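Local coordinates for protein condensin complex subunit 3 (Schizosaccharomyces pombe, PDB 5OQR) that serves as a regulatory subunit of condensin, the complex required to convert interphase chromatin into condensed, mitotic-like chromosomes, at residues Gln678-Asp681 with Trp682-Asn685. Sequence-based numbering, arbitrary orientation.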
loop_
_atom_site.group_PDB
_atom_site.type_symbol
_atom_site.label_atom_id
_atom_site.label_comp_id
_atom_site.label_asym_id
_atom_site.label_seq_id
_atom_site.Cartn_x
_atom_site.Cartn_y
_atom_site.Cartn_z
ATOM N N GLN A 678 -11.355 14.959 -3.465
ATOM C CA GLN A 678 -11.511 13.529 -3.709
ATOM C C GLN A 678 -12.832 13.240 -4.407
ATOM O O GLN A 678 -12.863 12.601 -5.465
ATOM C CB GLN A 678 -11.422 12.760 -2.391
ATOM C CG GLN A 678 -10.032 12.257 -2.050
ATOM C CD GLN A 678 -9.741 10.900 -2.660
ATOM O OE1 GLN A 678 -9.665 10.756 -3.880
ATOM N NE2 GLN A 678 -9.584 9.891 -1.808
ATOM N N MET A 679 -13.939 13.706 -3.826
ATOM C CA MET A 679 -15.240 13.508 -4.453
ATOM C C MET A 679 -15.277 14.088 -5.860
ATOM O O MET A 679 -15.963 13.549 -6.734
ATOM C CB MET A 679 -16.336 14.147 -3.604
ATOM C CG MET A 679 -16.391 13.700 -2.157
ATOM S SD MET A 679 -17.996 14.115 -1.447
ATOM C CE MET A 679 -17.647 14.074 0.300
ATOM N N LEU A 680 -14.560 15.188 -6.098
ATOM C CA LEU A 680 -14.543 15.783 -7.430
ATOM C C LEU A 680 -13.781 14.911 -8.417
ATOM O O LEU A 680 -14.175 14.795 -9.583
ATOM C CB LEU A 680 -13.932 17.184 -7.371
ATOM C CG LEU A 680 -14.832 18.289 -6.821
ATOM C CD1 LEU A 680 -14.031 19.553 -6.590
ATOM C CD2 LEU A 680 -15.991 18.561 -7.767
ATOM N N ASP A 681 -12.685 14.296 -7.976
ATOM C CA ASP A 681 -11.962 13.375 -8.844
ATOM C C ASP A 681 -12.823 12.169 -9.195
ATOM O O ASP A 681 -12.830 11.716 -10.346
ATOM C CB ASP A 681 -10.666 12.933 -8.170
ATOM C CG ASP A 681 -9.705 14.082 -7.954
ATOM O OD1 ASP A 681 -8.509 13.825 -7.705
ATOM O OD2 ASP A 681 -10.148 15.245 -8.042
ATOM N N TRP A 682 -13.561 11.639 -8.218
ATOM C CA TRP A 682 -14.439 10.504 -8.479
ATOM C C TRP A 682 -15.466 10.819 -9.555
ATOM O O TRP A 682 -15.865 9.926 -10.311
ATOM C CB TRP A 682 -15.153 10.087 -7.195
ATOM C CG TRP A 682 -14.254 9.521 -6.142
ATOM C CD1 TRP A 682 -12.999 9.024 -6.315
ATOM C CD2 TRP A 682 -14.545 9.397 -4.746
ATOM N NE1 TRP A 682 -12.490 8.597 -5.116
ATOM C CE2 TRP A 682 -13.420 8.816 -4.136
ATOM C CE3 TRP A 682 -15.649 9.722 -3.954
ATOM C CZ2 TRP A 682 -13.367 8.553 -2.771
ATOM C CZ3 TRP A 682 -15.595 9.459 -2.604
ATOM C CH2 TRP A 682 -14.463 8.882 -2.023
ATOM N N THR A 683 -15.910 12.068 -9.635
ATOM C CA THR A 683 -16.951 12.464 -10.573
ATOM C C THR A 683 -16.395 13.020 -11.878
ATOM O O THR A 683 -17.177 13.365 -12.767
ATOM C CB THR A 683 -17.867 13.494 -9.909
ATOM O OG1 THR A 683 -17.075 14.507 -9.285
ATOM C CG2 THR A 683 -18.716 12.848 -8.848
ATOM N N ASP A 684 -15.076 13.093 -12.023
ATOM C CA ASP A 684 -14.456 13.631 -13.227
ATOM C C ASP A 684 -14.547 12.610 -14.357
ATOM O O ASP A 684 -14.043 11.489 -14.231
ATOM C CB ASP A 684 -13.002 13.998 -12.943
ATOM C CG ASP A 684 -12.335 14.708 -14.102
ATOM O OD1 ASP A 684 -12.812 14.583 -15.250
ATOM O OD2 ASP A 684 -11.318 15.390 -13.865
ATOM N N ASN A 685 -15.179 13.003 -15.464
ATOM C CA ASN A 685 -15.353 12.087 -16.587
ATOM C C ASN A 685 -14.017 11.677 -17.192
ATOM O O ASN A 685 -13.901 10.583 -17.754
ATOM C CB ASN A 685 -16.237 12.731 -17.655
ATOM C CG ASN A 685 -16.464 11.824 -18.846
ATOM O OD1 ASN A 685 -15.862 12.005 -19.903
ATOM N ND2 ASN A 685 -17.333 10.834 -18.677
#
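The indole of W682 lies back over helix 669-682, with Q678 O above one face, offset toward the rim and 3.4 Å from W682 CG. Q678 O also accepts the backbone N-H of W682, 3.0 Å from N to O and nearly straight at 163°. With CG anti to its own carbonyl carbon (chi1 -67°), the ring is sent back along the helix. W682 CE3 is 3.8 Å from M679 CA. The Q678 side chain, bent at chi2, brings its amide to the NE1-CZ2 side of the indole, Q678 OE1 being 3.8 Å from W682 NE1, with the amide plane well out of parallel with the ring.

One residue on, T683 N donates to M679 O, and T683 OG1 stands 2.9 Å from both M679 O and L680 O. D684 N bonds D681 O at 3.1 Å, lying above the carbonyl plane of D681 (70° out of it), not on a lone pair.

Further out, W682 stacks on F631, while H707 bonds both L680 O and T683 OG1. Replacing W682 by alanine is likely to leave F631 without its stacking partner and to uncover the backbone at Q678 and M679. Helix 601-613 packs on M679 and W682, 639-661 on M679 and T683, and 706-717 on L680, T683 and D684, the helix-on-helix burial expected in an alpha-helical solenoid of HEAT repeats.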